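Local structure of Non-structural protein 3 (Porcine deltacoronavirus, 6LN0) at residues Q275-P278 / A279-A282; Q58-C61 / N62-A65; V99-L102 / L103-Y107; I345-A348 / R349-P353. The protein probably binds ADP-ribose through a macro domain and cleaves viral polyprotein through a zinc-bearing papain-like protease, both carried on one chain. One frame throughout, in Å; residues are numbered along the deposited sequence.

Contact 1. Residues Q275-P278 / A279-A282; sequences QFRP and AIDA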
ATOM      1  N   GLN A 275      13.818  10.509 -30.557  1.00 50.31           N
ATOM      2  CA  GLN A 275      14.520  10.630 -29.282  1.00 51.62           C
ATOM      3  C   GLN A 275      13.516  10.681 -28.133  1.00 47.72           C
ATOM      4  O   GLN A 275      12.660  11.567 -28.092  1.00 48.11           O
ATOM      5  CB  GLN A 275      15.424  11.868 -29.245  1.00 56.03           C
ATOM      6  CG  GLN A 275      15.901  12.160 -27.812  1.00 62.50           C
ATOM      7  CD  GLN A 275      17.031  13.166 -27.727  1.00 72.23           C
ATOM      8  OE1 GLN A 275      17.154  14.063 -28.564  1.00 80.92           O
ATOM      9  NE2 GLN A 275      17.862  13.029 -26.694  1.00 72.40           N
ATOM     10  N   PHE A 276      13.639   9.748 -27.196  1.00 48.69           N
ATOM     11  CA  PHE A 276      12.752   9.685 -26.040  1.00 47.25           C
ATOM     12  C   PHE A 276      12.819  10.959 -25.196  1.00 46.32           C
ATOM     13  O   PHE A 276      13.869  11.586 -25.059  1.00 52.63           O
ATOM     14  CB  PHE A 276      13.144   8.505 -25.154  1.00 44.93           C
ATOM     15  CG  PHE A 276      12.761   7.171 -25.705  1.00 50.07           C
ATOM     16  CD1 PHE A 276      11.433   6.867 -25.966  1.00 44.88           C
ATOM     17  CD2 PHE A 276      13.735   6.189 -25.908  1.00 48.40           C
ATOM     18  CE1 PHE A 276      11.082   5.618 -26.449  1.00 46.85           C
ATOM     19  CE2 PHE A 276      13.397   4.938 -26.388  1.00 46.33           C
ATOM     20  CZ  PHE A 276      12.068   4.647 -26.665  1.00 49.75           C
ATOM     21  N   ARG A 277      11.696  11.310 -24.576  1.00 41.08           N
ATOM     22  CA  ARG A 277      11.694  12.360 -23.570  1.00 50.10           C
ATOM     23  C   ARG A 277      12.627  11.995 -22.400  1.00 50.75           C
ATOM     24  O   ARG A 277      12.968  10.827 -22.207  1.00 48.92           O
ATOM     25  CB  ARG A 277      10.267  12.603 -23.081  1.00 37.40           C
ATOM     26  CG  ARG A 277       9.751  11.538 -22.159  1.00 43.63           C
ATOM     27  CD  ARG A 277       8.278  11.714 -21.980  1.00 40.23           C
ATOM     28  NE  ARG A 277       7.631  10.558 -21.392  1.00 40.79           N
ATOM     29  CZ  ARG A 277       7.527  10.345 -20.086  1.00 47.54           C
ATOM     30  NH1 ARG A 277       8.043  11.211 -19.224  1.00 49.59           N
ATOM     31  NH2 ARG A 277       6.897   9.268 -19.640  1.00 50.68           N
ATOM     32  N   PRO A 278      13.057  12.990 -21.613  1.00 49.10           N
ATOM     33  CA  PRO A 278      14.153  12.754 -20.648  1.00 52.65           C
ATOM     34  C   PRO A 278      13.982  11.554 -19.718  1.00 48.08           C
ATOM     35  O   PRO A 278      14.902  10.741 -19.589  1.00 49.81           O
ATOM     36  CB  PRO A 278      14.181  14.082 -19.875  1.00 53.83           C
ATOM     37  CG  PRO A 278      13.816  15.092 -20.914  1.00 52.20           C
ATOM     38  CD  PRO A 278      12.751  14.430 -21.739  1.00 51.23           C
ATOM     39  N   ALA A 279      12.835  11.421 -19.058  1.00 46.05           N
ATOM     40  CA  ALA A 279      12.671  10.308 -18.129  1.00 50.19           C
ATOM     41  C   ALA A 279      12.865   8.965 -18.824  1.00 54.47           C
ATOM     42  O   ALA A 279      13.460   8.047 -18.252  1.00 49.98           O
ATOM     43  CB  ALA A 279      11.302  10.370 -17.459  1.00 46.91           C
ATOM     44  N   ILE A 280      12.384   8.833 -20.060  1.00 48.22           N
ATOM     45  CA  ILE A 280      12.405   7.529 -20.710  1.00 47.62           C
ATOM     46  C   ILE A 280      13.755   7.293 -21.385  1.00 50.71           C
ATOM     47  O   ILE A 280      14.237   6.157 -21.416  1.00 49.35           O
ATOM     48  CB  ILE A 280      11.227   7.371 -21.704  1.00 44.89           C
ATOM     49  CG1 ILE A 280       9.870   7.541 -21.003  1.00 44.01           C
ATOM     50  CG2 ILE A 280      11.242   6.007 -22.405  1.00 41.93           C
ATOM     51  CD1 ILE A 280       9.729   6.780 -19.618  1.00 45.15           C
ATOM     52  N   ASP A 281      14.406   8.348 -21.886  1.00 52.67           N
ATOM     53  CA  ASP A 281      15.728   8.175 -22.485  1.00 52.95           C
ATOM     54  C   ASP A 281      16.722   7.662 -21.454  1.00 56.55           C
ATOM     55  O   ASP A 281      17.692   6.976 -21.809  1.00 57.83           O
ATOM     56  CB  ASP A 281      16.204   9.499 -23.103  1.00 54.53           C
ATOM     57  CG  ASP A 281      17.425   9.327 -24.016  1.00 62.37           C
ATOM     58  OD1 ASP A 281      17.328   8.621 -25.032  1.00 65.90           O
ATOM     59  OD2 ASP A 281      18.488   9.915 -23.724  1.00 71.00           O
ATOM     60  N   ALA A 282      16.469   7.951 -20.169  1.00 50.36           N
ATOM     61  CA  ALA A 282      17.299   7.421 -19.091  1.00 54.26           C
ATOM     62  C   ALA A 282      17.170   5.907 -18.969  1.00 55.11           C
ATOM     63  O   ALA A 282      18.165   5.216 -18.722  1.00 56.34           O
ATOM     64  CB  ALA A 282      16.940   8.094 -17.757  1.00 46.45           C
TER
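I280 divides its two branches between F276 and R277, tying the approaching loop to the first turn of helix 278-287. The side chain starts at CB, with I280 CB 4.1 Å from F276 CB, and forks there. CG2 goes over one face of the F276 ring as a CH-pi contact, 4.0 Å from the ring centroid to I280 CG2 and 23° off the ring normal. The other branch, CG1, lies beside its own backbone N (chi1 -59°) and covers one face of the R277 guanidinium, with I280 CG1 3.7 Å from R277 NH2. At the tip, I280 CD1 stays 3.8 Å from R277 NH2. A beta-branched residue suits this spot because it can cover two flat groups at once. R277, at the N-cap position, is held by the side chain of N323 and the backbone oxygen of E223, and R277 O accepts D281 N at 2.9 Å with a nearly straight bond (165°). P278 fits the first turn, where its missing N-H costs no helical bond. Beyond the turn, F276 stacks on F269 of helix 260-270 and meets Y284 edge-to-face, while I280 reaches F295 and W298 of helix 293-302, so this helix start joins two neighbouring helices.

Contact 2. Residues Q58-C61 / N62-A65; sequences QEYC and NSVA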
ATOM      1  N   GLN A  58     -12.464   1.158  55.950  1.00 53.61           N
ATOM      2  CA  GLN A  58     -12.028  -0.206  56.244  1.00 52.04           C
ATOM      3  C   GLN A  58     -13.010  -0.952  57.144  1.00 58.88           C
ATOM      4  O   GLN A  58     -13.163  -2.180  57.003  1.00 57.44           O
ATOM      5  CB  GLN A  58     -10.635  -0.198  56.875  1.00 54.99           C
ATOM      6  CG  GLN A  58     -10.064  -1.600  57.079  1.00 51.33           C
ATOM      7  CD  GLN A  58     -10.098  -2.417  55.805  1.00 63.36           C
ATOM      8  OE1 GLN A  58      -9.491  -2.038  54.794  1.00 53.27           O
ATOM      9  NE2 GLN A  58     -10.822  -3.540  55.838  1.00 62.48           N
ATOM     10  N   GLU A  59     -13.677  -0.246  58.072  1.00 54.74           N
ATOM     11  CA  GLU A  59     -14.641  -0.917  58.947  1.00 58.33           C
ATOM     12  C   GLU A  59     -15.859  -1.386  58.166  1.00 53.73           C
ATOM     13  O   GLU A  59     -16.377  -2.486  58.406  1.00 50.11           O
ATOM     14  CB  GLU A  59     -15.087   0.006  60.094  1.00 58.23           C
ATOM     15  CG  GLU A  59     -13.988   0.902  60.646  1.00 62.98           C
ATOM     16  CD  GLU A  59     -14.407   1.749  61.853  1.00 74.74           C
ATOM     17  OE1 GLU A  59     -13.519   2.061  62.693  1.00 74.09           O
ATOM     18  OE2 GLU A  59     -15.601   2.122  61.955  1.00 77.33           O
ATOM     19  N   TYR A  60     -16.352  -0.556  57.241  1.00 54.26           N
ATOM     20  CA  TYR A  60     -17.496  -0.981  56.445  1.00 49.98           C
ATOM     21  C   TYR A  60     -17.139  -2.195  55.590  1.00 51.14           C
ATOM     22  O   TYR A  60     -17.951  -3.113  55.443  1.00 54.83           O
ATOM     23  CB  TYR A  60     -18.022   0.181  55.589  1.00 53.17           C
ATOM     24  CG  TYR A  60     -19.110  -0.281  54.656  1.00 50.84           C
ATOM     25  CD1 TYR A  60     -20.320  -0.759  55.152  1.00 46.05           C
ATOM     26  CD2 TYR A  60     -18.904  -0.305  53.281  1.00 49.87           C
ATOM     27  CE1 TYR A  60     -21.305  -1.221  54.305  1.00 48.01           C
ATOM     28  CE2 TYR A  60     -19.884  -0.760  52.411  1.00 46.31           C
ATOM     29  CZ  TYR A  60     -21.080  -1.213  52.920  1.00 55.58           C
ATOM     30  OH  TYR A  60     -22.044  -1.667  52.042  1.00 47.29           O
ATOM     31  N   CYS A  61     -15.907  -2.255  55.074  1.00 48.51           N
ATOM     32  CA  CYS A  61     -15.494  -3.447  54.327  1.00 56.21           C
ATOM     33  C   CYS A  61     -15.545  -4.704  55.190  1.00 58.03           C
ATOM     34  O   CYS A  61     -15.940  -5.780  54.708  1.00 55.58           O
ATOM     35  CB  CYS A  61     -14.091  -3.264  53.739  1.00 53.67           C
ATOM     36  SG  CYS A  61     -13.984  -2.011  52.444  1.00 58.23           S
ATOM     37  N   ASN A  62     -15.135  -4.600  56.467  1.00 57.57           N
ATOM     38  CA  ASN A  62     -15.152  -5.780  57.337  1.00 52.29           C
ATOM     39  C   ASN A  62     -16.577  -6.233  57.632  1.00 54.69           C
ATOM     40  O   ASN A  62     -16.848  -7.441  57.684  1.00 54.43           O
ATOM     41  CB  ASN A  62     -14.404  -5.514  58.646  1.00 54.87           C
ATOM     42  CG  ASN A  62     -12.984  -5.052  58.426  1.00 57.69           C
ATOM     43  OD1 ASN A  62     -12.316  -5.476  57.488  1.00 65.22           O
ATOM     44  ND2 ASN A  62     -12.523  -4.150  59.277  1.00 56.23           N
ATOM     45  N   SER A  63     -17.492  -5.280  57.852  1.00 54.08           N
ATOM     46  CA  SER A  63     -18.914  -5.600  57.986  1.00 53.83           C
ATOM     47  C   SER A  63     -19.378  -6.541  56.881  1.00 59.40           C
ATOM     48  O   SER A  63     -19.961  -7.599  57.151  1.00 61.98           O
ATOM     49  CB  SER A  63     -19.748  -4.317  57.932  1.00 59.62           C
ATOM     50  OG  SER A  63     -19.113  -3.280  58.656  1.00 65.98           O
ATOM     51  N   VAL A  64     -19.125  -6.165  55.617  1.00 55.75           N
ATOM     52  CA  VAL A  64     -19.683  -6.917  54.488  1.00 59.17           C
ATOM     53  C   VAL A  64     -18.829  -8.123  54.123  1.00 59.15           C
ATOM     54  O   VAL A  64     -19.300  -9.008  53.392  1.00 60.34           O
ATOM     55  CB  VAL A  64     -19.962  -5.939  53.326  1.00 55.40           C
ATOM     56  CG1 VAL A  64     -20.950  -4.889  53.799  1.00 52.53           C
ATOM     57  CG2 VAL A  64     -18.705  -5.248  52.819  1.00 47.90           C
ATOM     58  N   ALA A  65     -17.596  -8.187  54.630  1.00 61.74           N
ATOM     59  CA  ALA A  65     -17.004  -9.450  55.075  1.00 63.75           C
ATOM     60  C   ALA A  65     -16.576 -10.250  53.842  1.00 63.42           C
ATOM     61  O   ALA A  65     -15.692  -9.747  53.143  1.00 71.40           O
ATOM     62  CB  ALA A  65     -17.973 -10.138  56.054  1.00 64.62           C
TER
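Y60 and V64, one helical turn apart, meet on the packed side of this contact, where the helix faces the sheet. Y60 CE1 lies 3.7 Å from V64 CG1, the methyl approaching the ring obliquely, and the pair continues onto edge strand 71-74, Y60 leaning on T73 and V64 on L71. Next to them the small, buried C61 rests against L39, a short side chain fitting the close approach of helix and loop. All of this belongs to the last turns of helix 55-64 of the macro domain, which precede strand 71-74 of the central sheet. The final bond runs from A65 N to C61 O at 2.9 Å, and A65 then leaves the helix with a positive phi. The exposed side, by contrast, is held by hydrogen bonds and has little side-chain packing between the two segments. On S63, OG folds back to E59 O at 2.9 Å, and E59 O also takes S63 N at 3.1 Å; serine is short enough to make this second bond to its own helix. E59 pairs with K56. Q58 NE2 donates to N62 OD1 at 3.0 Å, though the bond is bent (139°). The acceptor lies in the amide plane of Q58, but the donor sits 40° out of the carbonyl plane of N62, off the lone pairs of OD1. The bend at chi2 of Q58 (53°) turns the amide toward N62, one turn further along. The glutamine has other claims on it: its OE1 accepts from N41, and its NE2 also gives a weak bond to the backbone oxygen of L39.

Contact 3. Residues V99-L102 / L103-Y107; sequences VQEL and LYQAY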
ATOM      1  N   VAL A  99      -6.591 -18.078  33.026  1.00 95.44           N
ATOM      2  CA  VAL A  99      -6.430 -16.799  33.701  1.00 90.21           C
ATOM      3  C   VAL A  99      -6.792 -15.629  32.794  1.00 86.66           C
ATOM      4  O   VAL A  99      -7.296 -14.606  33.274  1.00 87.17           O
ATOM      5  CB  VAL A  99      -5.005 -16.654  34.254  1.00 91.41           C
ATOM      6  CG1 VAL A  99      -3.989 -16.609  33.126  1.00 91.33           C
ATOM      7  CG2 VAL A  99      -4.935 -15.396  35.067  1.00 87.12           C
ATOM      8  N   GLN A 100      -6.554 -15.736  31.486  1.00 86.36           N
ATOM      9  CA  GLN A 100      -6.820 -14.589  30.623  1.00 88.07           C
ATOM     10  C   GLN A 100      -8.295 -14.439  30.278  1.00 83.32           C
ATOM     11  O   GLN A 100      -8.724 -13.338  29.914  1.00 78.51           O
ATOM     12  CB  GLN A 100      -5.988 -14.673  29.348  1.00 87.75           C
ATOM     13  CG  GLN A 100      -4.533 -14.960  29.624  1.00 89.72           C
ATOM     14  CD  GLN A 100      -3.852 -15.606  28.450  1.00 93.48           C
ATOM     15  OE1 GLN A 100      -2.941 -16.415  28.617  1.00 98.09           O
ATOM     16  NE2 GLN A 100      -4.285 -15.248  27.244  1.00 88.63           N
ATOM     17  N   GLU A 101      -9.076 -15.512  30.389  1.00 85.07           N
ATOM     18  CA  GLU A 101     -10.526 -15.371  30.351  1.00 85.74           C
ATOM     19  C   GLU A 101     -11.026 -14.649  31.601  1.00 83.49           C
ATOM     20  O   GLU A 101     -11.744 -13.644  31.508  1.00 79.63           O
ATOM     21  CB  GLU A 101     -11.177 -16.753  30.200  1.00 86.59           C
ATOM     22  CG  GLU A 101     -12.663 -16.836  30.560  1.00 85.93           C
ATOM     23  CD  GLU A 101     -13.581 -16.289  29.472  1.00 88.84           C
ATOM     24  OE1 GLU A 101     -13.069 -15.789  28.440  1.00 90.31           O
ATOM     25  OE2 GLU A 101     -14.821 -16.363  29.652  1.00 84.73           O
ATOM     26  N   LEU A 102     -10.629 -15.136  32.784  1.00 81.09           N
ATOM     27  CA  LEU A 102     -11.014 -14.482  34.032  1.00 79.43           C
ATOM     28  C   LEU A 102     -10.506 -13.046  34.096  1.00 77.16           C
ATOM     29  O   LEU A 102     -11.164 -12.178  34.686  1.00 74.96           O
ATOM     30  CB  LEU A 102     -10.492 -15.284  35.227  1.00 80.94           C
ATOM     31  CG  LEU A 102     -10.521 -16.819  35.194  1.00 81.08           C
ATOM     32  CD1 LEU A 102     -10.245 -17.402  36.568  1.00 82.46           C
ATOM     33  CD2 LEU A 102     -11.833 -17.360  34.651  1.00 84.89           C
ATOM     34  N   LEU A 103      -9.336 -12.778  33.514  1.00 75.07           N
ATOM     35  CA  LEU A 103      -8.887 -11.400  33.367  1.00 73.12           C
ATOM     36  C   LEU A 103      -9.873 -10.602  32.526  1.00 72.72           C
ATOM     37  O   LEU A 103     -10.240  -9.472  32.875  1.00 67.18           O
ATOM     38  CB  LEU A 103      -7.496 -11.364  32.731  1.00 75.99           C
ATOM     39  CG  LEU A 103      -6.264 -11.230  33.630  1.00 75.95           C
ATOM     40  CD1 LEU A 103      -5.030 -10.971  32.787  1.00 76.04           C
ATOM     41  CD2 LEU A 103      -6.450 -10.127  34.678  1.00 73.79           C
ATOM     42  N   TYR A 104     -10.321 -11.187  31.410  1.00 72.75           N
ATOM     43  CA  TYR A 104     -11.236 -10.480  30.523  1.00 72.17           C
ATOM     44  C   TYR A 104     -12.584 -10.259  31.187  1.00 68.46           C
ATOM     45  O   TYR A 104     -13.172  -9.177  31.067  1.00 66.87           O
ATOM     46  CB  TYR A 104     -11.418 -11.243  29.206  1.00 74.41           C
ATOM     47  CG  TYR A 104     -12.656 -10.818  28.439  1.00 68.39           C
ATOM     48  CD1 TYR A 104     -12.651  -9.672  27.657  1.00 68.21           C
ATOM     49  CD2 TYR A 104     -13.835 -11.548  28.527  1.00 70.66           C
ATOM     50  CE1 TYR A 104     -13.782  -9.274  26.967  1.00 72.83           C
ATOM     51  CE2 TYR A 104     -14.969 -11.159  27.848  1.00 74.03           C
ATOM     52  CZ  TYR A 104     -14.938 -10.023  27.069  1.00 76.45           C
ATOM     53  OH  TYR A 104     -16.073  -9.637  26.393  1.00 79.00           O
ATOM     54  N   GLN A 105     -13.101 -11.269  31.876  1.00 68.59           N
ATOM     55  CA  GLN A 105     -14.364 -11.066  32.564  1.00 70.92           C
ATOM     56  C   GLN A 105     -14.207 -10.230  33.832  1.00 72.84           C
ATOM     57  O   GLN A 105     -15.220  -9.868  34.443  1.00 71.02           O
ATOM     58  CB  GLN A 105     -15.024 -12.416  32.870  1.00 72.68           C
ATOM     59  CG  GLN A 105     -15.521 -13.169  31.618  1.00 76.37           C
ATOM     60  CD  GLN A 105     -16.867 -12.668  31.098  1.00 81.27           C
ATOM     61  OE1 GLN A 105     -17.655 -12.077  31.845  1.00 85.96           O
ATOM     62  NE2 GLN A 105     -17.134 -12.898  29.809  1.00 78.77           N
ATOM     63  N   ALA A 106     -12.974  -9.896  34.234  1.00 68.68           N
ATOM     64  CA  ALA A 106     -12.804  -8.942  35.322  1.00 67.14           C
ATOM     65  C   ALA A 106     -12.952  -7.514  34.821  1.00 64.08           C
ATOM     66  O   ALA A 106     -13.617  -6.694  35.462  1.00 61.70           O
ATOM     67  CB  ALA A 106     -11.447  -9.131  35.998  1.00 69.72           C
ATOM     68  N   TYR A 107     -12.363  -7.196  33.671  1.00 65.76           N
ATOM     69  CA  TYR A 107     -12.516  -5.849  33.127  1.00 63.58           C
ATOM     70  C   TYR A 107     -13.920  -5.624  32.583  1.00 64.40           C
ATOM     71  O   TYR A 107     -14.438  -4.499  32.641  1.00 59.24           O
ATOM     72  CB  TYR A 107     -11.489  -5.604  32.034  1.00 62.10           C
ATOM     73  CG  TYR A 107     -10.073  -5.526  32.526  1.00 62.13           C
ATOM     74  CD1 TYR A 107      -9.287  -6.661  32.603  1.00 64.78           C
ATOM     75  CD2 TYR A 107      -9.514  -4.310  32.895  1.00 62.31           C
ATOM     76  CE1 TYR A 107      -7.989  -6.594  33.042  1.00 64.14           C
ATOM     77  CE2 TYR A 107      -8.215  -4.230  33.337  1.00 61.12           C
ATOM     78  CZ  TYR A 107      -7.454  -5.377  33.402  1.00 61.59           C
ATOM     79  OH  TYR A 107      -6.150  -5.310  33.839  1.00 64.23           O
TER
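E101 and Q105 run side by side on the exposed flank of helix 99-110, while V99 and L103 pair through the backbone at its start. Among backbone hydrogen bonds, L103 N gives to V99 O at 2.7 Å and Q105 N to E101 O at 2.8 Å, the latter with a nearly straight 164° at the hydrogen. Y104 N also reaches Q100 O, but from well above that carbonyl's plane (47°), and the bond of A106 N to L102 O is weak, so the helical pattern is less regular here. A second kind of contact sets CB atoms against carbonyl oxygens three or four residues back: L103 CB lies 3.3 Å from V99 O, Y104 CB 3.3 Å from E101 O, and A106 CB 3.3 Å from L102 O. The small methyl of A106 fits where it is buried against L122. The third kind is a loose van der Waals approach of two polar chains. The E101 chain leaves anti to its N (chi1 162°), bends next, and lays E101 OE2 3.8 Å from Q105 CG, while Q105 NE2 is 4.2 Å from E101 OE2, too far for a hydrogen bond. Inward, L103 and Y107 pack on S134 of helix 131-141, and Y107 OH binds the N of L122. The helix connects parallel strands 83-89 and 117-120 of the macro domain. The chemistry implies a two-sided helix: L103, A106 and Y107 are buried, the flexible acid and amide chains lie outward, and L102, though exposed, touches P92 and D96 of a loop; the early position of E101 may be mildly favoured by the helix dipole.

Contact 4. Residues I345-A348 / R349-P353; sequences ISVA and REYDP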
ATOM      1  N   ILE A 345       0.994   6.655 -36.918  1.00 39.60           N
ATOM      2  CA  ILE A 345      -0.227   6.700 -37.708  1.00 36.82           C
ATOM      3  C   ILE A 345      -0.929   5.364 -37.599  1.00 37.46           C
ATOM      4  O   ILE A 345      -0.350   4.314 -37.889  1.00 43.47           O
ATOM      5  CB  ILE A 345       0.057   7.014 -39.179  1.00 41.22           C
ATOM      6  CG1 ILE A 345       1.047   8.157 -39.331  1.00 43.83           C
ATOM      7  CG2 ILE A 345      -1.257   7.315 -39.882  1.00 40.65           C
ATOM      8  CD1 ILE A 345       1.393   8.401 -40.817  1.00 40.97           C
ATOM      9  N   SER A 346      -2.181   5.399 -37.242  1.00 42.36           N
ATOM     10  CA  SER A 346      -2.974   4.194 -37.090  1.00 44.57           C
ATOM     11  C   SER A 346      -3.816   4.096 -38.360  1.00 40.40           C
ATOM     12  O   SER A 346      -4.865   4.730 -38.471  1.00 41.97           O
ATOM     13  CB  SER A 346      -3.793   4.275 -35.803  1.00 35.81           C
ATOM     14  OG  SER A 346      -4.988   3.529 -35.895  1.00 52.80           O
ATOM     15  N   VAL A 347      -3.331   3.343 -39.345  1.00 40.96           N
ATOM     16  CA  VAL A 347      -3.985   3.281 -40.655  1.00 43.73           C
ATOM     17  C   VAL A 347      -5.021   2.172 -40.535  1.00 47.08           C
ATOM     18  O   VAL A 347      -4.727   0.987 -40.707  1.00 46.70           O
ATOM     19  CB  VAL A 347      -2.999   3.034 -41.792  1.00 45.78           C
ATOM     20  CG1 VAL A 347      -3.719   3.155 -43.137  1.00 42.93           C
ATOM     21  CG2 VAL A 347      -1.802   3.969 -41.694  1.00 37.33           C
ATOM     22  N   ALA A 348      -6.247   2.562 -40.202  1.00 46.74           N
ATOM     23  CA  ALA A 348      -7.262   1.575 -39.859  1.00 50.67           C
ATOM     24  C   ALA A 348      -7.775   0.829 -41.089  1.00 48.12           C
ATOM     25  O   ALA A 348      -8.310  -0.276 -40.965  1.00 49.27           O
ATOM     26  CB  ALA A 348      -8.403   2.270 -39.104  1.00 40.15           C
ATOM     27  N   ARG A 349      -7.604   1.397 -42.272  1.00 47.32           N
ATOM     28  CA  ARG A 349      -8.086   0.793 -43.500  1.00 47.23           C
ATOM     29  C   ARG A 349      -7.182   1.245 -44.630  1.00 49.65           C
ATOM     30  O   ARG A 349      -6.676   2.370 -44.621  1.00 47.31           O
ATOM     31  CB  ARG A 349      -9.525   1.196 -43.803  1.00 47.63           C
ATOM     32  CG  ARG A 349     -10.105   0.451 -44.953  1.00 48.57           C
ATOM     33  CD  ARG A 349     -11.546   0.798 -45.118  1.00 51.25           C
ATOM     34  NE  ARG A 349     -12.059   0.240 -46.355  1.00 51.31           N
ATOM     35  CZ  ARG A 349     -13.244   0.542 -46.877  1.00 56.86           C
ATOM     36  NH1 ARG A 349     -14.054   1.398 -46.260  1.00 50.03           N
ATOM     37  NH2 ARG A 349     -13.620  -0.017 -48.026  1.00 54.34           N
ATOM     38  N   GLU A 350      -6.998   0.359 -45.607  1.00 45.65           N
ATOM     39  CA  GLU A 350      -6.127   0.604 -46.748  1.00 45.70           C
ATOM     40  C   GLU A 350      -4.667   0.627 -46.346  1.00 45.87           C
ATOM     41  O   GLU A 350      -3.866   1.336 -46.956  1.00 46.72           O
ATOM     42  CB  GLU A 350      -6.483   1.905 -47.482  1.00 45.95           C
ATOM     43  CG  GLU A 350      -7.967   2.107 -47.743  1.00 49.14           C
ATOM     44  CD  GLU A 350      -8.497   1.188 -48.826  1.00 61.75           C
ATOM     45  OE1 GLU A 350      -9.695   1.316 -49.187  1.00 64.78           O
ATOM     46  OE2 GLU A 350      -7.712   0.341 -49.321  1.00 64.33           O
ATOM     47  N   TYR A 351      -4.322  -0.116 -45.297  1.00 49.03           N
ATOM     48  CA  TYR A 351      -2.948  -0.134 -44.831  1.00 43.52           C
ATOM     49  C   TYR A 351      -2.054  -0.707 -45.913  1.00 47.08           C
ATOM     50  O   TYR A 351      -2.265  -1.832 -46.374  1.00 48.21           O
ATOM     51  CB  TYR A 351      -2.804  -0.970 -43.562  1.00 47.35           C
ATOM     52  CG  TYR A 351      -1.364  -1.062 -43.114  1.00 43.51           C
ATOM     53  CD1 TYR A 351      -0.570   0.072 -43.101  1.00 43.07           C
ATOM     54  CD2 TYR A 351      -0.800  -2.267 -42.712  1.00 46.07           C
ATOM     55  CE1 TYR A 351       0.735   0.033 -42.708  1.00 44.47           C
ATOM     56  CE2 TYR A 351       0.533  -2.322 -42.290  1.00 45.86           C
ATOM     57  CZ  TYR A 351       1.295  -1.155 -42.297  1.00 49.11           C
ATOM     58  OH  TYR A 351       2.618  -1.144 -41.889  1.00 47.82           O
ATOM     59  N   ASP A 352      -1.033   0.053 -46.281  1.00 50.89           N
ATOM     60  CA  ASP A 352      -0.116  -0.313 -47.354  1.00 49.56           C
ATOM     61  C   ASP A 352       1.306  -0.240 -46.823  1.00 47.16           C
ATOM     62  O   ASP A 352       1.821   0.873 -46.609  1.00 51.11           O
ATOM     63  CB  ASP A 352      -0.316   0.616 -48.548  1.00 50.79           C
ATOM     64  CG  ASP A 352       0.455   0.166 -49.778  1.00 53.56           C
ATOM     65  OD1 ASP A 352       1.538  -0.442 -49.612  1.00 48.15           O
ATOM     66  OD2 ASP A 352      -0.022   0.450 -50.905  1.00 56.56           O
ATOM     67  N   PRO A 353       1.983  -1.368 -46.611  1.00 49.92           N
ATOM     68  CA  PRO A 353       3.317  -1.317 -45.993  1.00 48.26           C
ATOM     69  C   PRO A 353       4.362  -0.517 -46.763  1.00 49.36           C
ATOM     70  O   PRO A 353       5.450  -0.310 -46.216  1.00 53.64           O
ATOM     71  CB  PRO A 353       3.724  -2.798 -45.883  1.00 47.65           C
ATOM     72  CG  PRO A 353       2.560  -3.596 -46.362  1.00 51.02           C
ATOM     73  CD  PRO A 353       1.372  -2.698 -46.479  1.00 52.31           C
TER
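At the end of strand 338-346, in the sheet of the papain-like protease region, the chain turns and V347 meets Y351 four residues on. No hydrogen bond crosses between 345-348 and 349-353; the turn is closed by van der Waals contacts. V347 CB stands 4.0 Å from Y351 CD1, approaching the ring obliquely. One methyl does most of the work: anti to the backbone N (chi1 -173°), V347 CG1 comes 3.4 Å from R349 O and 3.8 Å from Y351 CA. A compact branched residue suits a buried corner like this one, which A379 and W366 also cover. E350 makes the bend with a positive phi (69°), and its carboxylate faces R349 only through a long ion pair, R349 NE to E350 OE1 at 3.8 Å, with no N-H aimed at the oxygen. Y351 is held over one ring face by P353 CD, 4.2 Å above the plane and over its centre, and at its tip by the bond of OH to T420 of strand 416-423. From here the loop leads to strand 358-360 and the site where C334, C335, C360 and C363 bind zinc, consistent with the zinc-bearing fingers joined to a beta-sheet palm in coronavirus papain-like proteases.

In the fold
The four contacts fall into two groups on opposite sides of the centre of an elongated chain. Contacts 2 and 3 lie within the macro domain on different helices, their centres 26 Å apart and nearest atoms about 18 Å apart. Contacts 1 and 4 sit on the protease side, with centres 28 Å and nearest atoms about 15 Å apart. Between the groups the span is large: contact 2 and contact 4 have centres 100 Å apart, and even contacts 1 and 3 are separated by 64 Å between centres. None of the contacts touches another. Of the four, contact 4 relates to the bound zinc ion, which lies about 13 Å from the side chain of E350.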